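Aminotransferase (Neisseria meningitidis Z2491, PDB 3JTX) probably catalyses the pyridoxal-phosphate-dependent transfer of an amino group between an amino acid and a 2-oxo acid, as a class I/II aminotransferase. Local coordinates at residues A[68-73]-A[282-287]; A[330-335]-A[370-375]. All coordinates share one frame; numbering follows the deposited sequence.

In the fold
Contact 1 (68-73 with 282-287) and contact 2 (330-335 with 370-375) lie on opposite sides of the chain's centre, their centres about 41 Å apart, and share no helix or strand. Contact 1 is the partly buried packing of two helices far apart in sequence, and side chains do the work: a glutamine amide oxygen accepts from the backbone N-H at the start of a helix, and a salt bridge joins partly exposed side chains. Contact 2 is the more buried one, with six of its nine touching residues inside the protein; here backbone hydrogen bonds join two antiparallel strands and a tryptophan–tyrosine stack lies on one face. A bound buffer molecule lies beside Arg374 of contact 2.

Contact 1. Residues A[68-73]-A[282-287]; sequences LPELRQ and VQRASI
Leu68 and Gln283 meet through a backbone-to-side-chain hydrogen bond: Leu68 N reaches Gln283 OE1 at 2.7 Å, nearly straight at 172° and in the plane of the amide, on a lone pair of the oxygen. The Gln283 chain runs extended beyond CG, which carries its amide across to the start of helix 69-82, while its NE2 bonds to Met278 O. Leu71 lies across the Gln283 chain at about a right angle, its CD2 3.7 Å from Gln283 CG. The other methyl of Leu71, CD1, touches Ile287 CG1 at 3.9 Å, beside Ser286 CB.

Arg284 starts away from helix 69-82, but a bend at chi2 swings its guanidinium back over Leu68. Leu68 CD1 sits over one face, 3.6 Å from Arg284 CZ and displaced toward the rim. Glu70, bent at its own chi2, brings OE2 to Arg284 NH1 at 2.9 Å in a salt bridge; the carboxylate and guanidinium planes are 47° apart, and OE2 is met on its anti side. A water lying in the guanidinium plane bridges Glu70 OE2 and Arg284 NH2. Arg284 NE has a second acidic partner in Glu58, so the cation is flanked by two carboxylates, which would probably stabilise its charge. Ile287 CD1 packs against the aliphatic part of Glu70, at CG, 3.6 Å away.

The axes of the two short helical segments pass 9.4 Å apart at 31°. Two helices distant in sequence thus pack side by side in roughly the same direction, a side-chain amide meeting the N-cap residue, consistent with a fold-type I PLP enzyme.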
# COMPACT_ATOMS: atom_id res chain seq x y z
N LEU A 68 7.23 -14.29 -2.30
CA LEU A 68 7.93 -15.50 -2.73
C LEU A 68 8.34 -16.34 -1.53
O LEU A 68 8.77 -15.80 -0.51
CB LEU A 68 9.18 -15.11 -3.52
CG LEU A 68 8.96 -14.50 -4.90
CD1 LEU A 68 10.29 -13.96 -5.45
CD2 LEU A 68 8.31 -15.50 -5.86
N PRO A 69 8.25 -17.67 -1.66
CA PRO A 69 8.77 -18.49 -0.58
C PRO A 69 10.19 -18.08 -0.15
O PRO A 69 10.50 -18.05 1.04
CB PRO A 69 8.79 -19.89 -1.19
CG PRO A 69 7.73 -19.90 -2.21
CD PRO A 69 7.66 -18.49 -2.75
N GLU A 70 11.05 -17.78 -1.12
CA GLU A 70 12.45 -17.45 -0.81
C GLU A 70 12.60 -16.11 -0.08
O GLU A 70 13.55 -15.94 0.68
CB GLU A 70 13.36 -17.56 -2.06
CG GLU A 70 12.96 -16.71 -3.26
CD GLU A 70 12.10 -17.47 -4.29
OE1 GLU A 70 11.15 -18.19 -3.89
OE2 GLU A 70 12.39 -17.34 -5.50
N LEU A 71 11.68 -15.16 -0.25
CA LEU A 71 11.72 -13.95 0.59
C LEU A 71 11.30 -14.26 2.03
O LEU A 71 11.95 -13.81 2.97
CB LEU A 71 10.86 -12.82 0.01
CG LEU A 71 10.67 -11.58 0.90
CD1 LEU A 71 12.04 -10.98 1.27
CD2 LEU A 71 9.77 -10.55 0.20
N ARG A 72 10.21 -15.01 2.22
CA ARG A 72 9.79 -15.33 3.58
C ARG A 72 10.88 -16.15 4.31
O ARG A 72 11.11 -15.97 5.51
CB ARG A 72 8.42 -16.02 3.59
CG ARG A 72 7.28 -15.02 3.33
CD ARG A 72 5.90 -15.65 3.31
NE ARG A 72 5.61 -16.16 1.97
CZ ARG A 72 5.62 -17.44 1.61
NH1 ARG A 72 5.89 -18.39 2.48
NH2 ARG A 72 5.34 -17.77 0.38
N GLN A 73 11.57 -17.00 3.56
CA GLN A 73 12.65 -17.81 4.13
C GLN A 73 13.88 -16.98 4.47
O GLN A 73 14.55 -17.24 5.49
CB GLN A 73 13.01 -18.99 3.20
CG GLN A 73 13.95 -19.99 3.83
CD GLN A 73 13.37 -20.64 5.08
OE1 GLN A 73 12.22 -21.08 5.08
NE2 GLN A 73 14.16 -20.70 6.15
N VAL A 282 11.62 -5.90 -6.15
CA VAL A 282 11.80 -5.42 -4.78
C VAL A 282 11.97 -6.58 -3.79
O VAL A 282 12.78 -6.49 -2.85
CB VAL A 282 10.64 -4.50 -4.36
CG1 VAL A 282 10.76 -4.11 -2.90
CG2 VAL A 282 10.63 -3.25 -5.27
N GLN A 283 11.24 -7.68 -4.01
CA GLN A 283 11.46 -8.89 -3.24
C GLN A 283 12.89 -9.44 -3.38
O GLN A 283 13.51 -9.84 -2.40
CB GLN A 283 10.47 -9.99 -3.63
CG GLN A 283 9.00 -9.67 -3.31
CD GLN A 283 8.13 -10.91 -3.43
OE1 GLN A 283 8.44 -11.95 -2.83
NE2 GLN A 283 7.03 -10.81 -4.19
N ARG A 284 13.41 -9.42 -4.61
CA ARG A 284 14.77 -9.89 -4.86
C ARG A 284 15.82 -9.01 -4.15
O ARG A 284 16.77 -9.52 -3.54
CB ARG A 284 15.06 -9.94 -6.36
CG ARG A 284 14.11 -10.82 -7.16
CD ARG A 284 14.49 -12.27 -7.12
NE ARG A 284 13.54 -13.06 -7.90
CZ ARG A 284 13.18 -14.31 -7.63
NH1 ARG A 284 13.70 -14.96 -6.59
NH2 ARG A 284 12.28 -14.91 -8.40
N ALA A 285 15.65 -7.70 -4.26
CA ALA A 285 16.53 -6.73 -3.60
C ALA A 285 16.46 -6.93 -2.08
O ALA A 285 17.47 -6.82 -1.39
CB ALA A 285 16.10 -5.31 -3.98
N SER A 286 15.27 -7.28 -1.58
CA SER A 286 15.06 -7.47 -0.15
C SER A 286 15.71 -8.75 0.36
O SER A 286 16.31 -8.74 1.44
CB SER A 286 13.55 -7.47 0.17
OG SER A 286 12.95 -6.25 -0.27
N ILE A 287 15.61 -9.83 -0.40
CA ILE A 287 16.34 -11.07 -0.09
C ILE A 287 17.84 -10.77 0.04
O ILE A 287 18.49 -11.14 1.04
CB ILE A 287 16.12 -12.16 -1.16
CG1 ILE A 287 14.69 -12.70 -1.09
CG2 ILE A 287 17.10 -13.33 -0.97
CD1 ILE A 287 14.24 -13.47 -2.35
O HOH W 1 11.30 -17.73 -7.92

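Contact 2. Residues A[330-335]-A[370-375]; sequences WLKVPD and EGYVRI
Leu331 and Val373 form the hydrogen-bonded pair of this antiparallel strand contact, each giving its N-H to the other's carbonyl: Leu331 N to Val373 O is 2.9 Å and Val373 N to Leu331 O is 3.0 Å. Leu331 O also receives a CA-H...O contact from Tyr372 CA. Just beyond the first strand, Val333 N donates to Gly371 O at 2.9 Å and 169°, arriving 32° out of the carbonyl plane. The same oxygen accepts from a water at 2.6 Å, and that water also donates to Val333 O. Gly371 N is taken by Asp338 OD1; the positive phi of Gly371 would press a side chain against the carbonyl before it.

Trp330 and Tyr372, diagonal neighbours on one face, make an offset stack with the indole five-membered ring and the phenol ring nearly parallel, 6° apart, and centroids separated by 4.2 Å. Tyr372 CB adds a CH-pi contact, lying over the indole six-membered ring 3.5 Å from its centroid. Arg374 shares this face, but its guanidinium leads away: NH1 bonds to Asn179 OD1, while NH2 bonds to His36 O and forms a salt bridge with a sulfonate oxygen of a bound MES, probably from the crystallisation liquor. This is consistent with the arginine that binds the substrate carboxylate in class I aminotransferases.

Leu331 and Val373 turn to the other face, which packs largely on apolar side chains. Ile375 CD1 reaches Leu331 CD2, Val333 CG2 reaches Val373 CG1, and Phe341 of helix 338-349 packs against Leu331, Val333 and Val373. Strand 372-376 is central in a three-stranded antiparallel sheet, between 328-332 and 354-355, while Phe154 meets the Trp330 ring edge-to-face on the side away from that helix.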
# COMPACT_ATOMS: atom_id res chain seq x y z
N TRP A 330 17.71 11.74 23.19
CA TRP A 330 16.56 12.39 23.82
C TRP A 330 17.13 13.27 24.93
O TRP A 330 17.30 12.83 26.07
CB TRP A 330 15.60 11.29 24.32
CG TRP A 330 14.25 11.64 24.91
CD1 TRP A 330 13.74 11.18 26.11
CD2 TRP A 330 13.20 12.41 24.31
NE1 TRP A 330 12.46 11.63 26.29
CE2 TRP A 330 12.11 12.40 25.21
CE3 TRP A 330 13.08 13.11 23.10
CZ2 TRP A 330 10.91 13.08 24.95
CZ3 TRP A 330 11.89 13.81 22.85
CH2 TRP A 330 10.82 13.77 23.75
N LEU A 331 17.45 14.51 24.57
CA LEU A 331 18.24 15.38 25.43
C LEU A 331 17.38 16.16 26.43
O LEU A 331 16.49 16.93 26.06
CB LEU A 331 19.06 16.34 24.57
CG LEU A 331 20.02 17.24 25.36
CD1 LEU A 331 21.14 16.39 25.98
CD2 LEU A 331 20.59 18.37 24.50
N LYS A 332 17.67 15.96 27.72
CA LYS A 332 17.02 16.70 28.79
C LYS A 332 17.48 18.16 28.76
O LYS A 332 18.67 18.44 28.85
CB LYS A 332 17.32 16.06 30.15
CG LYS A 332 16.51 16.65 31.32
CD LYS A 332 16.88 15.96 32.66
CE LYS A 332 16.57 16.84 33.87
NZ LYS A 332 16.89 16.18 35.18
N VAL A 333 16.51 19.06 28.62
CA VAL A 333 16.75 20.49 28.58
C VAL A 333 16.91 21.02 30.02
O VAL A 333 15.98 20.88 30.83
CB VAL A 333 15.58 21.22 27.88
CG1 VAL A 333 15.76 22.75 27.97
CG2 VAL A 333 15.46 20.73 26.43
N PRO A 334 18.06 21.63 30.33
CA PRO A 334 18.34 22.09 31.70
C PRO A 334 17.20 22.86 32.40
O PRO A 334 16.84 22.51 33.52
CB PRO A 334 19.58 22.94 31.52
CG PRO A 334 20.33 22.25 30.40
CD PRO A 334 19.24 21.78 29.46
N ASP A 335 16.63 23.87 31.74
CA ASP A 335 15.57 24.67 32.38
C ASP A 335 14.16 24.18 32.07
O ASP A 335 13.19 24.83 32.44
CB ASP A 335 15.72 26.17 32.07
CG ASP A 335 15.35 26.56 30.62
OD1 ASP A 335 14.80 25.75 29.83
OD2 ASP A 335 15.60 27.73 30.29
N GLU A 370 7.56 17.28 27.03
CA GLU A 370 8.05 18.57 27.50
C GLU A 370 9.35 18.41 28.27
O GLU A 370 9.51 17.46 29.04
CB GLU A 370 7.05 19.26 28.41
CG GLU A 370 5.89 19.91 27.71
CD GLU A 370 5.00 20.71 28.67
OE1 GLU A 370 5.42 20.94 29.82
OE2 GLU A 370 3.89 21.10 28.25
N GLY A 371 10.29 19.33 28.06
CA GLY A 371 11.55 19.30 28.79
C GLY A 371 12.64 18.49 28.12
O GLY A 371 13.74 18.35 28.67
N TYR A 372 12.35 17.97 26.92
CA TYR A 372 13.30 17.20 26.11
C TYR A 372 13.28 17.70 24.68
O TYR A 372 12.27 18.21 24.24
CB TYR A 372 12.91 15.72 26.08
CG TYR A 372 13.14 15.04 27.40
CD1 TYR A 372 14.36 14.43 27.68
CD2 TYR A 372 12.16 15.03 28.38
CE1 TYR A 372 14.59 13.82 28.91
CE2 TYR A 372 12.38 14.41 29.62
CZ TYR A 372 13.60 13.82 29.87
OH TYR A 372 13.84 13.22 31.10
N VAL A 373 14.41 17.55 23.98
CA VAL A 373 14.43 17.69 22.53
C VAL A 373 14.97 16.40 21.92
O VAL A 373 15.86 15.75 22.48
CB VAL A 373 15.28 18.91 22.05
CG1 VAL A 373 14.66 20.21 22.52
CG2 VAL A 373 16.78 18.81 22.50
N ARG A 374 14.40 16.02 20.78
CA ARG A 374 14.95 14.92 20.02
C ARG A 374 16.03 15.43 19.06
O ARG A 374 15.81 16.36 18.28
CB ARG A 374 13.86 14.16 19.26
CG ARG A 374 14.34 12.82 18.75
CD ARG A 374 13.37 12.20 17.82
NE ARG A 374 13.21 12.93 16.58
CZ ARG A 374 12.31 12.62 15.64
NH1 ARG A 374 11.51 11.58 15.80
NH2 ARG A 374 12.23 13.34 14.53
N ILE A 375 17.20 14.81 19.13
CA ILE A 375 18.32 15.06 18.21
C ILE A 375 18.61 13.76 17.48
O ILE A 375 18.81 12.73 18.12
CB ILE A 375 19.59 15.49 19.01
CG1 ILE A 375 19.36 16.80 19.74
CG2 ILE A 375 20.79 15.63 18.11
CD1 ILE A 375 20.41 17.10 20.86
O HOH W 2 13.57 18.75 31.24